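Serine/threonine-protein kinase Tel1 (PDB 6SKY) phosphorylates serine and threonine residues of proteins using ATP, and probably senses DNA damage and activates checkpoint signalling as an ATM-family kinase. Local coordinates at residues L1849-L1854 against R1863-L1867; I1843-L1847 against V1886-F1890; Y1660-S1664 against F1798-V1802. The contacts are given in a common frame with arbitrary orientation. Residue numbers count along the deposited sequence, not the author numbering.

Contact 1 (L1849-L1854 against R1863-L1867); sequences LRTQPL and RAHWL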
loop_
_atom_site.group_PDB
_atom_site.type_symbol
_atom_site.label_atom_id
_atom_site.label_comp_id
_atom_site.label_asym_id
_atom_site.label_seq_id
_atom_site.Cartn_x
_atom_site.Cartn_y
_atom_site.Cartn_z
ATOM N N LEU A 1849 -44.519 27.780 -1.147
ATOM C CA LEU A 1849 -45.709 27.325 -0.447
ATOM C C LEU A 1849 -45.367 26.367 0.678
ATOM O O LEU A 1849 -46.119 26.263 1.647
ATOM C CB LEU A 1849 -46.677 26.665 -1.417
ATOM C CG LEU A 1849 -47.497 27.568 -2.324
ATOM C CD1 LEU A 1849 -48.223 26.713 -3.306
ATOM C CD2 LEU A 1849 -48.459 28.385 -1.522
ATOM N N ARG A 1850 -44.253 25.650 0.567
ATOM C CA ARG A 1850 -43.821 24.797 1.671
ATOM C C ARG A 1850 -43.433 25.563 2.930
ATOM O O ARG A 1850 -43.277 24.938 3.977
ATOM C CB ARG A 1850 -42.641 23.944 1.247
ATOM C CG ARG A 1850 -43.003 22.575 0.768
ATOM C CD ARG A 1850 -41.742 21.822 0.462
ATOM N NE ARG A 1850 -40.701 22.132 1.433
ATOM C CZ ARG A 1850 -40.477 21.432 2.537
ATOM N NH1 ARG A 1850 -41.222 20.377 2.815
ATOM N NH2 ARG A 1850 -39.508 21.791 3.365
ATOM N N THR A 1851 -43.253 26.876 2.868
ATOM C CA THR A 1851 -42.855 27.648 4.036
ATOM C C THR A 1851 -43.998 28.435 4.652
ATOM O O THR A 1851 -43.768 29.191 5.594
ATOM C CB THR A 1851 -41.723 28.616 3.687
ATOM O OG1 THR A 1851 -42.241 29.697 2.913
ATOM C CG2 THR A 1851 -40.655 27.928 2.892
ATOM N N GLN A 1852 -45.214 28.281 4.152
ATOM C CA GLN A 1852 -46.338 29.062 4.628
ATOM C C GLN A 1852 -47.248 28.193 5.467
ATOM O O GLN A 1852 -47.666 27.129 5.003
ATOM C CB GLN A 1852 -47.124 29.654 3.455
ATOM C CG GLN A 1852 -46.356 30.662 2.643
ATOM C CD GLN A 1852 -45.786 31.764 3.486
ATOM O OE1 GLN A 1852 -44.587 31.989 3.498
ATOM N NE2 GLN A 1852 -46.641 32.459 4.203
ATOM N N PRO A 1853 -47.577 28.596 6.691
ATOM C CA PRO A 1853 -48.389 27.735 7.555
ATOM C C PRO A 1853 -49.835 27.658 7.094
ATOM O O PRO A 1853 -50.479 28.675 6.842
ATOM C CB PRO A 1853 -48.272 28.405 8.927
ATOM C CG PRO A 1853 -47.860 29.774 8.647
ATOM C CD PRO A 1853 -47.022 29.735 7.429
ATOM N N LEU A 1854 -50.336 26.446 7.001
ATOM C CA LEU A 1854 -51.740 26.214 6.703
ATOM C C LEU A 1854 -52.580 26.477 7.947
ATOM O O LEU A 1854 -52.248 25.981 9.024
ATOM C CB LEU A 1854 -51.953 24.784 6.233
ATOM C CG LEU A 1854 -52.278 24.543 4.770
ATOM C CD1 LEU A 1854 -52.341 23.081 4.493
ATOM C CD2 LEU A 1854 -53.592 25.160 4.446
ATOM N N ARG A 1863 -48.373 21.088 5.241
ATOM C CA ARG A 1863 -48.120 22.035 4.168
ATOM C C ARG A 1863 -47.948 21.354 2.827
ATOM O O ARG A 1863 -47.648 22.032 1.844
ATOM C CB ARG A 1863 -46.889 22.876 4.485
ATOM C CG ARG A 1863 -47.040 23.691 5.727
ATOM C CD ARG A 1863 -45.788 24.433 6.058
ATOM N NE ARG A 1863 -45.892 25.051 7.367
ATOM C CZ ARG A 1863 -44.954 25.808 7.912
ATOM N NH1 ARG A 1863 -45.135 26.329 9.108
ATOM N NH2 ARG A 1863 -43.839 26.047 7.256
ATOM N N ALA A 1864 -48.104 20.039 2.768
ATOM C CA ALA A 1864 -48.206 19.310 1.518
ATOM C C ALA A 1864 -49.606 19.339 0.949
ATOM O O ALA A 1864 -49.866 18.672 -0.054
ATOM C CB ALA A 1864 -47.769 17.860 1.715
ATOM N N HIS A 1865 -50.509 20.089 1.569
ATOM C CA HIS A 1865 -51.890 20.164 1.129
ATOM C C HIS A 1865 -52.235 21.481 0.456
ATOM O O HIS A 1865 -53.391 21.672 0.076
ATOM C CB HIS A 1865 -52.831 19.932 2.309
ATOM C CG HIS A 1865 -52.710 18.571 2.913
ATOM N ND1 HIS A 1865 -53.356 18.213 4.075
ATOM C CD2 HIS A 1865 -52.018 17.480 2.516
ATOM C CE1 HIS A 1865 -53.064 16.959 4.369
ATOM N NE2 HIS A 1865 -52.252 16.492 3.439
ATOM N N TRP A 1866 -51.280 22.400 0.318
ATOM C CA TRP A 1866 -51.526 23.592 -0.482
ATOM C C TRP A 1866 -51.888 23.204 -1.907
ATOM O O TRP A 1866 -52.941 23.583 -2.421
ATOM C CB TRP A 1866 -50.303 24.501 -0.464
ATOM C CG TRP A 1866 -50.146 25.308 0.769
ATOM C CD1 TRP A 1866 -49.124 25.247 1.651
ATOM C CD2 TRP A 1866 -51.026 26.320 1.246
ATOM N NE1 TRP A 1866 -49.310 26.152 2.656
ATOM C CE2 TRP A 1866 -50.476 26.824 2.428
ATOM C CE3 TRP A 1866 -52.231 26.847 0.789
ATOM C CZ2 TRP A 1866 -51.088 27.824 3.161
ATOM C CZ3 TRP A 1866 -52.831 27.831 1.517
ATOM C CH2 TRP A 1866 -52.264 28.312 2.689
ATOM N N LEU A 1867 -51.026 22.438 -2.551
ATOM C CA LEU A 1867 -51.289 21.804 -3.830
ATOM C C LEU A 1867 -51.203 20.297 -3.628
ATOM O O LEU A 1867 -51.079 19.811 -2.507
ATOM C CB LEU A 1867 -50.307 22.292 -4.891
ATOM C CG LEU A 1867 -50.334 23.783 -5.190
ATOM C CD1 LEU A 1867 -49.258 24.138 -6.173
ATOM C CD2 LEU A 1867 -51.676 24.167 -5.737
#

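Contact 2 (I1843-L1847 against V1886-F1890); sequences INTIL and VALLF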
loop_
_atom_site.group_PDB
_atom_site.type_symbol
_atom_site.label_atom_id
_atom_site.label_comp_id
_atom_site.label_asym_id
_atom_site.label_seq_id
_atom_site.Cartn_x
_atom_site.Cartn_y
_atom_site.Cartn_z
ATOM N N ILE A 1843 -41.280 25.484 -9.754
ATOM C CA ILE A 1843 -40.573 24.857 -8.645
ATOM C C ILE A 1843 -40.394 25.834 -7.493
ATOM O O ILE A 1843 -40.563 25.473 -6.322
ATOM C CB ILE A 1843 -39.231 24.301 -9.136
ATOM C CG1 ILE A 1843 -39.476 23.091 -10.024
ATOM C CG2 ILE A 1843 -38.359 23.937 -7.980
ATOM C CD1 ILE A 1843 -38.409 22.882 -11.029
ATOM N N ASN A 1844 -40.062 27.087 -7.798
ATOM C CA ASN A 1844 -39.917 28.077 -6.739
ATOM C C ASN A 1844 -41.240 28.390 -6.062
ATOM O O ASN A 1844 -41.261 28.684 -4.867
ATOM C CB ASN A 1844 -39.295 29.345 -7.291
ATOM C CG ASN A 1844 -37.812 29.240 -7.410
ATOM O OD1 ASN A 1844 -37.243 29.485 -8.461
ATOM N ND2 ASN A 1844 -37.168 28.866 -6.328
ATOM N N THR A 1845 -42.354 28.317 -6.784
ATOM C CA THR A 1845 -43.645 28.499 -6.130
ATOM C C THR A 1845 -43.951 27.355 -5.176
ATOM O O THR A 1845 -44.455 27.582 -4.073
ATOM C CB THR A 1845 -44.752 28.623 -7.166
ATOM O OG1 THR A 1845 -44.429 29.676 -8.072
ATOM C CG2 THR A 1845 -46.054 28.946 -6.496
ATOM N N ILE A 1846 -43.675 26.118 -5.586
ATOM C CA ILE A 1846 -43.871 24.980 -4.688
ATOM C C ILE A 1846 -43.025 25.141 -3.432
ATOM O O ILE A 1846 -43.497 24.937 -2.304
ATOM C CB ILE A 1846 -43.547 23.666 -5.413
ATOM C CG1 ILE A 1846 -44.533 23.417 -6.543
ATOM C CG2 ILE A 1846 -43.579 22.518 -4.455
ATOM C CD1 ILE A 1846 -44.217 22.195 -7.337
ATOM N N LEU A 1847 -41.759 25.513 -3.606
ATOM C CA LEU A 1847 -40.891 25.730 -2.458
ATOM C C LEU A 1847 -41.443 26.809 -1.543
ATOM O O LEU A 1847 -41.452 26.652 -0.322
ATOM C CB LEU A 1847 -39.491 26.105 -2.920
ATOM C CG LEU A 1847 -38.609 25.017 -3.494
ATOM C CD1 LEU A 1847 -37.283 25.622 -3.823
ATOM C CD2 LEU A 1847 -38.458 23.928 -2.489
ATOM N N VAL A 1886 -32.527 21.337 -4.277
ATOM C CA VAL A 1886 -33.982 21.297 -4.341
ATOM C C VAL A 1886 -34.453 19.922 -4.785
ATOM O O VAL A 1886 -35.427 19.379 -4.256
ATOM C CB VAL A 1886 -34.491 22.408 -5.274
ATOM C CG1 VAL A 1886 -35.972 22.420 -5.311
ATOM C CG2 VAL A 1886 -33.977 23.742 -4.824
ATOM N N ALA A 1887 -33.755 19.328 -5.751
ATOM C CA ALA A 1887 -34.116 18.000 -6.227
ATOM C C ALA A 1887 -33.942 16.953 -5.141
ATOM O O ALA A 1887 -34.755 16.036 -5.023
ATOM C CB ALA A 1887 -33.278 17.640 -7.443
ATOM N N LEU A 1888 -32.887 17.071 -4.336
ATOM C CA LEU A 1888 -32.688 16.132 -3.240
ATOM C C LEU A 1888 -33.767 16.276 -2.177
ATOM O O LEU A 1888 -34.264 15.274 -1.653
ATOM C CB LEU A 1888 -31.306 16.334 -2.634
ATOM C CG LEU A 1888 -30.893 15.407 -1.501
ATOM C CD1 LEU A 1888 -30.994 13.975 -1.924
ATOM C CD2 LEU A 1888 -29.497 15.719 -1.104
ATOM N N LEU A 1889 -34.149 17.506 -1.846
ATOM C CA LEU A 1889 -35.244 17.691 -0.902
ATOM C C LEU A 1889 -36.540 17.076 -1.420
ATOM O O LEU A 1889 -37.269 16.415 -0.669
ATOM C CB LEU A 1889 -35.426 19.173 -0.608
ATOM C CG LEU A 1889 -36.598 19.578 0.279
ATOM C CD1 LEU A 1889 -36.481 18.997 1.653
ATOM C CD2 LEU A 1889 -36.653 21.061 0.363
ATOM N N PHE A 1890 -36.845 17.272 -2.701
ATOM C CA PHE A 1890 -38.052 16.673 -3.260
ATOM C C PHE A 1890 -37.969 15.156 -3.276
ATOM O O PHE A 1890 -38.969 14.478 -3.046
ATOM C CB PHE A 1890 -38.298 17.193 -4.667
ATOM C CG PHE A 1890 -38.831 18.581 -4.714
ATOM C CD1 PHE A 1890 -39.637 19.056 -3.717
ATOM C CD2 PHE A 1890 -38.520 19.410 -5.762
ATOM C CE1 PHE A 1890 -40.121 20.330 -3.767
ATOM C CE2 PHE A 1890 -39.006 20.678 -5.816
ATOM C CZ PHE A 1890 -39.804 21.139 -4.820
#

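Contact 3 (Y1660-S1664 against F1798-V1802); sequences YRRLS and FPFVV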
loop_
_atom_site.group_PDB
_atom_site.type_symbol
_atom_site.label_atom_id
_atom_site.label_comp_id
_atom_site.label_asym_id
_atom_site.label_seq_id
_atom_site.Cartn_x
_atom_site.Cartn_y
_atom_site.Cartn_z
ATOM N N TYR A 1660 -37.891 36.045 -1.717
ATOM C CA TYR A 1660 -39.228 36.003 -1.149
ATOM C C TYR A 1660 -39.198 36.268 0.343
ATOM O O TYR A 1660 -40.172 36.781 0.899
ATOM C CB TYR A 1660 -39.882 34.655 -1.416
ATOM C CG TYR A 1660 -39.913 34.227 -2.855
ATOM C CD1 TYR A 1660 -39.807 35.138 -3.879
ATOM C CD2 TYR A 1660 -40.059 32.898 -3.182
ATOM C CE1 TYR A 1660 -39.833 34.731 -5.180
ATOM C CE2 TYR A 1660 -40.094 32.488 -4.472
ATOM C CZ TYR A 1660 -39.978 33.402 -5.468
ATOM O OH TYR A 1660 -40.013 32.968 -6.763
ATOM N N ARG A 1661 -38.105 35.916 1.014
ATOM C CA ARG A 1661 -38.014 36.187 2.442
ATOM C C ARG A 1661 -37.530 37.594 2.728
ATOM O O ARG A 1661 -37.822 38.135 3.796
ATOM C CB ARG A 1661 -37.102 35.171 3.113
ATOM C CG ARG A 1661 -37.756 33.826 3.200
ATOM C CD ARG A 1661 -36.799 32.740 3.579
ATOM N NE ARG A 1661 -37.461 31.446 3.490
ATOM C CZ ARG A 1661 -36.867 30.287 3.726
ATOM N NH1 ARG A 1661 -35.590 30.251 4.070
ATOM N NH2 ARG A 1661 -37.554 29.164 3.618
ATOM N N ARG A 1662 -36.794 38.198 1.801
ATOM C CA ARG A 1662 -36.441 39.600 1.953
ATOM C C ARG A 1662 -37.656 40.492 1.763
ATOM O O ARG A 1662 -37.838 41.466 2.498
ATOM C CB ARG A 1662 -35.349 39.969 0.958
ATOM C CG ARG A 1662 -34.888 41.395 1.067
ATOM C CD ARG A 1662 -33.973 41.757 -0.075
ATOM N NE ARG A 1662 -34.673 41.766 -1.352
ATOM C CZ ARG A 1662 -35.381 42.795 -1.807
ATOM N NH1 ARG A 1662 -35.488 43.899 -1.082
ATOM N NH2 ARG A 1662 -35.985 42.722 -2.982
ATOM N N LEU A 1663 -38.502 40.174 0.784
ATOM C CA LEU A 1663 -39.697 40.971 0.537
ATOM C C LEU A 1663 -40.702 40.823 1.670
ATOM O O LEU A 1663 -41.060 41.800 2.333
ATOM C CB LEU A 1663 -40.327 40.563 -0.788
ATOM C CG LEU A 1663 -39.480 40.845 -2.015
ATOM C CD1 LEU A 1663 -40.096 40.203 -3.229
ATOM C CD2 LEU A 1663 -39.377 42.326 -2.204
ATOM N N SER A 1664 -41.168 39.601 1.911
ATOM C CA SER A 1664 -42.177 39.341 2.936
ATOM C C SER A 1664 -41.511 39.312 4.309
ATOM O O SER A 1664 -41.477 38.299 5.007
ATOM C CB SER A 1664 -42.908 38.041 2.641
ATOM O OG SER A 1664 -42.006 36.961 2.545
ATOM N N PHE A 1798 -45.505 36.065 -8.763
ATOM C CA PHE A 1798 -46.269 34.830 -8.926
ATOM C C PHE A 1798 -46.489 34.051 -7.634
ATOM O O PHE A 1798 -47.640 33.660 -7.365
ATOM C CB PHE A 1798 -45.577 33.976 -9.988
ATOM C CG PHE A 1798 -46.415 32.876 -10.516
ATOM C CD1 PHE A 1798 -47.445 33.141 -11.381
ATOM C CD2 PHE A 1798 -46.166 31.573 -10.160
ATOM C CE1 PHE A 1798 -48.212 32.136 -11.868
ATOM C CE2 PHE A 1798 -46.933 30.565 -10.649
ATOM C CZ PHE A 1798 -47.957 30.846 -11.503
ATOM N N PRO A 1799 -45.473 33.775 -6.806
ATOM C CA PRO A 1799 -45.739 32.995 -5.592
ATOM C C PRO A 1799 -46.707 33.665 -4.644
ATOM O O PRO A 1799 -47.550 32.989 -4.048
ATOM C CB PRO A 1799 -44.348 32.854 -4.972
ATOM C CG PRO A 1799 -43.439 33.004 -6.076
ATOM C CD PRO A 1799 -44.033 34.036 -6.942
ATOM N N PHE A 1800 -46.608 34.980 -4.482
ATOM C CA PHE A 1800 -47.498 35.678 -3.569
ATOM C C PHE A 1800 -48.939 35.597 -4.041
ATOM O O PHE A 1800 -49.854 35.421 -3.236
ATOM C CB PHE A 1800 -47.061 37.128 -3.430
ATOM C CG PHE A 1800 -45.649 37.289 -2.989
ATOM C CD1 PHE A 1800 -45.222 36.765 -1.796
ATOM C CD2 PHE A 1800 -44.753 37.978 -3.755
ATOM C CE1 PHE A 1800 -43.931 36.917 -1.392
ATOM C CE2 PHE A 1800 -43.463 38.127 -3.344
ATOM C CZ PHE A 1800 -43.058 37.596 -2.162
ATOM N N VAL A 1801 -49.158 35.707 -5.348
ATOM C CA VAL A 1801 -50.510 35.620 -5.879
ATOM C C VAL A 1801 -51.071 34.225 -5.673
ATOM O O VAL A 1801 -52.211 34.057 -5.220
ATOM C CB VAL A 1801 -50.526 36.018 -7.363
ATOM C CG1 VAL A 1801 -51.900 35.841 -7.936
ATOM C CG2 VAL A 1801 -50.080 37.443 -7.524
ATOM N N VAL A 1802 -50.288 33.200 -6.015
ATOM C CA VAL A 1802 -50.756 31.828 -5.845
ATOM C C VAL A 1802 -51.117 31.566 -4.391
ATOM O O VAL A 1802 -52.171 30.998 -4.087
ATOM C CB VAL A 1802 -49.699 30.835 -6.345
ATOM C CG1 VAL A 1802 -50.078 29.449 -5.947
ATOM C CG2 VAL A 1802 -49.574 30.921 -7.828
#

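Contact 1 (L1849-L1854 against R1863-L1867)
Trp1866 and Arg1863 carry most of this fold-back, in which the loop leaving helix 1836-1849 returns over its own first turn. With chi1 at m, the indole reaches into the bend of 1849-1854 and is sandwiched there: Leu1849 lies over one face and Leu1854 over the opposite one. Leu1854 has a chi1 of -109°, between the wells, and its CD2 makes a CH-pi contact 3.8 Å from the centroid of the Trp1866 six-membered ring, only 10° off the normal. At the indole edge, Trp1866 NE1 donates a nearly straight hydrogen bond to Gln1852 O at 3.0 Å. Leu1849 to Gln1852 form a type I beta turn, which Gln1852 leaves with an extended psi of 127°.

Arg1863 has chi1 at m and is extended from there on, chi2 to chi4 all near 180°; its CD is 3.3 Å from Arg1850 O, and one guanidinium face lies over the Gln1852-Pro1853 peptide. Leu1849 CD1 meets Leu1867 CD1 at 4.0 Å, and His1803 of helix 1793-1808 packs edge-to-face with Trp1866. Between these segments one directional bond fixes the indole, while the rest is close packing: leucines on both indole faces, and the Arg1863 side chain laid along the turn's backbone.

Contact 2 (I1843-L1847 against V1886-F1890)
This is a wholly apolar helix-to-helix contact, buried in the alpha-solenoid part of the chain, between the C-terminal half of helix 1836-1849 and the start of helix 1884-1898. The two short segments cross at 55° with their axes 12.2 Å apart at closest approach, a wide separation bridged by branched and aromatic side chains from both helices; the nearest CA atoms, those of Leu1847 and Val1886, are still 8.4 Å apart. Ile1843, Ile1846 and Leu1847, from successive turns of one helical face, supply one side. Val1886, Leu1889 and Phe1890, spaced in the same i, i+3, i+4 fashion, supply the other.

Val1886 CG1 touches both Ile1843 CG2 at 3.9 Å and Leu1847 CD1 at 3.8 Å. Such pairing of helices through apolar faces is the building principle of the helical-repeat FAT region of PIKK kinases, to which segment 1886-1890 belongs. Phe1890 meets all three residues of the facing helix: its CZ comes within 4.0 Å of Ile1846 CG2 and 3.9 Å of Leu1847 CD2, while Ile1843 CG2 approaches the ring edge, 4.0 Å from Phe1890 CE2. Met1871, Ala1874 and Ala1875 of the intervening helix 1871-1880 also touch the Phe1890 side chain. Pro2732, at the start of helix 2732-2755 in the kinase region, touches Leu1847, Val1886 and Leu1889, so the helix pair also abuts the catalytic part of the chain.

Contact 3 (Y1660-S1664 against F1798-V1802)
Tyr1660, on the short helix 1657-1663, points its CA-to-CB bond at helix 1793-1808 and makes the first and broadest contact of its segment. Its OH lies 3.5 Å from Pro1799 CG, and its CZ is equally close to that same Pro1799 CG, so the far end of the phenol rests against the pyrrolidine ring. Nearer the backbone, Tyr1660 CB stands 4.4 Å from Phe1800 CZ; the two rings meet obliquely, with centroids 5.9 Å apart and planes at 70°. Both also pack on Tyr1848 of helix 1836-1849, Phe1800 in an edge-to-face arrangement, which makes a three-ring aromatic cluster at the meeting of three helices.

The setting is an alpha solenoid, built by stacking successive helices; this contact, across 133 intervening residues, joins helices that are not neighbours in sequence. Further along, Leu1663 sends CD1 to the edge of the Phe1800 ring, 4.0 Å from CE2, and also touches Asn1676 and Leu1677 of helix 1670-1684. Ser1664 is the first residue to leave helical geometry. Its OG donates a very short 2.5 Å hydrogen bond to Tyr1660 O, and its N bonds to the same Tyr1660 O at 3.2 Å, tying off the last turn of the helix; Ser1664 CB lies 4.3 Å from Phe1800 CE1. Helix 1793-1808 is kinked here: neither Pro1799 N, which has no hydrogen, nor Phe1800 N bonds to the turn before.

The three contacts cluster on one side of the chain's centre, with centres 12 to 15 Å apart, and helix 1836-1849 ties them together. It supplies one segment of contact 2, and its last residue, Leu1849, opens contact 1, while Thr1845 and Asn1844 pack on Phe1798, Pro1799 and Tyr1660 of contact 3. Along the chain contact 3 closes first; contact 1 then lies wholly within the span between the two segments of contact 2. Arg1850 meets Leu1889, and Thr1851 meets Arg1661, so the loop of contact 1 touches both neighbours. Together they form a continuous patch of solenoid helices and the loop between helices 1836-1849 and 1871-1880, away from the nucleotide and magnesium sites, that borders kinase-region residues such as Pro2730 and Pro2732.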